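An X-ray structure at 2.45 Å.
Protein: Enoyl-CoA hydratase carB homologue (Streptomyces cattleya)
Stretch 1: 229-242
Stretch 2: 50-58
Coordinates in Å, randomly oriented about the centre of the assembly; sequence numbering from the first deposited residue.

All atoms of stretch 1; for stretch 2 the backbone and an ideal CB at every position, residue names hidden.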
# COMPACT_ATOMS: atom_id res chain seq x y z
N LEU A 229 -19.76 4.69 20.11
CA LEU A 229 -18.98 5.39 19.07
C LEU A 229 -18.28 6.68 19.56
O LEU A 229 -17.05 6.75 19.49
CB LEU A 229 -19.80 5.68 17.78
CG LEU A 229 -19.02 6.42 16.67
CD1 LEU A 229 -17.95 5.54 16.03
CD2 LEU A 229 -19.93 6.94 15.61
N LEU A 230 -19.05 7.69 20.04
CA LEU A 230 -18.47 8.95 20.52
C LEU A 230 -17.61 8.74 21.78
O LEU A 230 -16.56 9.36 21.88
CB LEU A 230 -19.55 10.03 20.70
CG LEU A 230 -19.10 11.48 20.91
CD1 LEU A 230 -18.40 12.04 19.67
CD2 LEU A 230 -20.29 12.36 21.22
N ASP A 231 -18.01 7.81 22.66
CA ASP A 231 -17.25 7.44 23.87
C ASP A 231 -15.85 6.96 23.54
O ASP A 231 -14.88 7.39 24.17
CB ASP A 231 -17.99 6.33 24.64
CG ASP A 231 -19.25 6.84 25.29
OD1 ASP A 231 -19.35 8.05 25.51
OD2 ASP A 231 -20.11 6.00 25.66
N ARG A 232 -15.75 6.06 22.56
CA ARG A 232 -14.49 5.51 22.09
C ARG A 232 -13.68 6.63 21.40
O ARG A 232 -12.49 6.78 21.69
CB ARG A 232 -14.74 4.29 21.19
CG ARG A 232 -13.50 3.50 20.75
CD ARG A 232 -12.46 3.25 21.82
NE ARG A 232 -11.17 2.96 21.20
CZ ARG A 232 -9.99 3.17 21.78
NH1 ARG A 232 -9.92 3.68 23.00
NH2 ARG A 232 -8.87 2.87 21.13
N ALA A 233 -14.35 7.47 20.59
CA ALA A 233 -13.72 8.61 19.90
C ALA A 233 -13.04 9.56 20.89
O ALA A 233 -11.86 9.88 20.72
CB ALA A 233 -14.74 9.35 19.06
N LEU A 234 -13.75 9.92 21.98
CA LEU A 234 -13.24 10.82 23.01
C LEU A 234 -12.22 10.15 23.93
O LEU A 234 -11.29 10.82 24.36
CB LEU A 234 -14.38 11.48 23.80
CG LEU A 234 -15.48 12.13 22.94
CD1 LEU A 234 -16.65 12.54 23.77
CD2 LEU A 234 -14.95 13.27 22.07
N GLU A 235 -12.36 8.83 24.17
CA GLU A 235 -11.38 8.07 24.96
C GLU A 235 -10.05 8.05 24.19
O GLU A 235 -9.01 8.32 24.78
CB GLU A 235 -11.87 6.64 25.25
CG GLU A 235 -10.88 5.81 26.05
CD GLU A 235 -11.26 4.38 26.37
OE1 GLU A 235 -12.36 3.92 25.98
OE2 GLU A 235 -10.44 3.70 27.04
N LEU A 236 -10.11 7.77 22.87
CA LEU A 236 -8.91 7.77 22.03
C LEU A 236 -8.32 9.18 21.90
O LEU A 236 -7.10 9.33 21.99
CB LEU A 236 -9.18 7.13 20.65
CG LEU A 236 -8.01 7.15 19.63
CD1 LEU A 236 -6.79 6.36 20.12
CD2 LEU A 236 -8.47 6.63 18.30
N ALA A 237 -9.19 10.20 21.74
CA ALA A 237 -8.76 11.61 21.67
C ALA A 237 -8.01 12.01 22.95
O ALA A 237 -6.99 12.69 22.87
CB ALA A 237 -9.96 12.51 21.46
N ARG A 238 -8.49 11.52 24.12
CA ARG A 238 -7.90 11.73 25.44
C ARG A 238 -6.50 11.10 25.51
O ARG A 238 -5.57 11.75 25.99
CB ARG A 238 -8.82 11.15 26.53
CG ARG A 238 -9.03 12.07 27.72
CD ARG A 238 -10.27 11.70 28.51
NE ARG A 238 -11.50 12.21 27.90
CZ ARG A 238 -12.57 11.46 27.65
NH1 ARG A 238 -12.57 10.16 27.93
NH2 ARG A 238 -13.65 12.01 27.11
N THR A 239 -6.34 9.85 24.99
CA THR A 239 -5.04 9.15 24.94
C THR A 239 -4.03 9.95 24.08
O THR A 239 -2.91 10.21 24.53
CB THR A 239 -5.23 7.70 24.45
OG1 THR A 239 -6.12 7.01 25.33
CG2 THR A 239 -3.91 6.94 24.33
N ILE A 240 -4.45 10.36 22.85
CA ILE A 240 -3.62 11.15 21.93
C ILE A 240 -3.23 12.48 22.59
O ILE A 240 -2.05 12.83 22.59
CB ILE A 240 -4.24 11.34 20.52
CG1 ILE A 240 -4.59 9.98 19.86
CG2 ILE A 240 -3.29 12.15 19.63
CD1 ILE A 240 -5.48 10.03 18.61
N SER A 241 -4.22 13.16 23.21
CA SER A 241 -4.02 14.43 23.92
C SER A 241 -3.02 14.32 25.08
O SER A 241 -2.31 15.29 25.35
CB SER A 241 -5.35 14.98 24.42
OG SER A 241 -5.22 16.37 24.65
N GLY A 242 -2.93 13.15 25.70
CA GLY A 242 -2.01 12.86 26.80
C GLY A 242 -0.55 12.70 26.41
O GLY A 242 0.33 12.76 27.27
N UNK A 50 -14.81 22.77 22.59
CA UNK A 50 -13.74 22.27 23.44
C UNK A 50 -14.33 21.36 24.49
O UNK A 50 -15.31 21.73 25.15
CB UNK A 50 -12.96 23.42 24.09
N UNK A 51 -13.75 20.17 24.65
CA UNK A 51 -14.14 19.20 25.67
C UNK A 51 -13.10 19.23 26.80
O UNK A 51 -13.15 18.43 27.72
CB UNK A 51 -14.26 17.80 25.07
N UNK A 52 -12.19 20.20 26.69
CA UNK A 52 -11.20 20.58 27.69
C UNK A 52 -10.10 19.66 28.16
O UNK A 52 -9.50 19.93 29.21
CB UNK A 52 -11.98 20.98 28.95
N UNK A 53 -9.78 18.59 27.42
CA UNK A 53 -8.64 17.74 27.77
C UNK A 53 -7.52 18.06 26.77
O UNK A 53 -6.41 17.54 26.87
CB UNK A 53 -9.01 16.26 27.74
N UNK A 54 -7.86 18.94 25.84
CA UNK A 54 -7.09 19.35 24.68
C UNK A 54 -7.87 18.92 23.44
O UNK A 54 -7.38 19.05 22.32
CB UNK A 54 -5.68 18.75 24.70
N UNK A 55 -9.10 18.41 23.65
CA UNK A 55 -9.98 17.89 22.61
C UNK A 55 -10.95 18.94 22.06
O UNK A 55 -11.68 19.56 22.82
CB UNK A 55 -10.77 16.70 23.16
N UNK A 56 -10.98 19.07 20.73
CA UNK A 56 -11.90 19.94 20.02
C UNK A 56 -12.78 19.04 19.16
O UNK A 56 -12.27 18.32 18.31
CB UNK A 56 -11.16 20.98 19.18
N UNK A 57 -14.08 19.01 19.45
CA UNK A 57 -15.05 18.22 18.71
C UNK A 57 -15.70 19.10 17.66
O UNK A 57 -16.43 20.02 18.01
CB UNK A 57 -16.10 17.62 19.64
N UNK A 58 -15.41 18.83 16.39
CA UNK A 58 -15.97 19.53 15.24
C UNK A 58 -17.14 18.70 14.73
O UNK A 58 -17.02 17.48 14.59
CB UNK A 58 -14.92 19.75 14.15

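Helix 229-242 offers this segment a stripe formed by Leu230, Leu234, Ala237, Arg238 and Ser241, and the strand at 55-58 runs against it at 142°, with the axes 9.4 Å apart at closest approach.

Position 50 lies beyond the reach of the helix, so nothing in stretch 1 restricts its side chain; it is Arg50. At position 51 CA-to-CB points toward the helix, and the ideal CB lies 5.5 Å from Leu234 CD2. A medium or long apolar side chain would bridge that gap, whether leucine, isoleucine or methionine. The residue is Leu51, in the m,t rotamer, and its CD1 packs 3.4 Å from Leu234 CD2.

Position 52 is out of reach, but its phi/psi of 63/18 favours glycine, with asparagine a common alternative; it is Gly52.

Position 53 again directs CA-to-CB toward the helix, its ideal CB 4.2 Å from Arg238 CG and 4.9 Å from Ser241 OG. A nearby guanidinium invites an acid, although a neutral polar side chain such as asparagine could also fit. The deposited Asp53 forms a long salt bridge, with OD2 3.7 Å from Arg238 NE, approaching the guanidinium at its edge, near its plane. The backbone contributes independently of side-chain identity: Ser241 OG donates a hydrogen bond to Asp53 O at 2.8 Å.

That serine hydroxyl leaves little choice at position 54. An ideal CB would sit 2.4 Å from Ser241 OG, a clash, and at phi/psi 116/6 it would also be jammed against the preceding carbonyl oxygen. Both arguments call for glycine, and Gly54 lets its CA approach Ser241 OG to 3.5 Å.

At position 55 CA-to-CB points toward the helix, and the ideal CB lies 4.6 Å from Ala237 CB, a lone methyl group. The small alanine leaves space for a sizeable aliphatic side chain; valine, leucine or isoleucine would suit, and the extended backbone is congenial to beta-branching. Ile55 has more of its surface covered by the helix than any other residue in this segment. Its CG1 lies 3.8 Å from Ala237 CB and its CG2 4.3 Å from Leu234 CD2, while CD1 reaches the helix backbone, 3.6 Å from Arg238 N.

Position 56 is out of reach; it is Ala56. Position 57 turns back toward the helix, with its ideal CB 5.1 Å from Leu234 CD2 and Leu230 also nearby. An extended apolar residue, leucine or methionine for example, would suit; Leu57 places CD2 4.3 Å from Leu230 CD1. Position 58 is again out of reach; it is Ala58.

Stretch 2, residues 50-58: RLGDGIALA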
# COMPACT_ATOMS: atom_id res chain seq x y z
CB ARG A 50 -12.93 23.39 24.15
CG ARG A 50 -12.27 24.44 23.25
CD ARG A 50 -11.35 23.89 22.16
NE ARG A 50 -11.15 24.89 21.10
CZ ARG A 50 -12.03 25.16 20.14
NH1 ARG A 50 -13.19 24.50 20.08
NH2 ARG A 50 -11.78 26.09 19.23
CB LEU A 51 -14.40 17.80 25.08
CG LEU A 51 -15.29 17.73 23.81
CD1 LEU A 51 -15.66 16.32 23.51
CD2 LEU A 51 -16.59 18.51 23.94
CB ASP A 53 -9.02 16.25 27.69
CG ASP A 53 -10.09 15.81 28.67
OD1 ASP A 53 -9.72 15.31 29.76
OD2 ASP A 53 -11.29 15.92 28.34
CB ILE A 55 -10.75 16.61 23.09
CG1 ILE A 55 -9.79 15.57 23.70
CG2 ILE A 55 -11.63 16.01 21.97
CD1 ILE A 55 -10.46 14.54 24.65
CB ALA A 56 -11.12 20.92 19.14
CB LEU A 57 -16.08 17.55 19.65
CG LEU A 57 -17.38 16.93 19.05
CD1 LEU A 57 -17.07 15.85 18.03
CD2 LEU A 57 -18.23 16.32 20.14
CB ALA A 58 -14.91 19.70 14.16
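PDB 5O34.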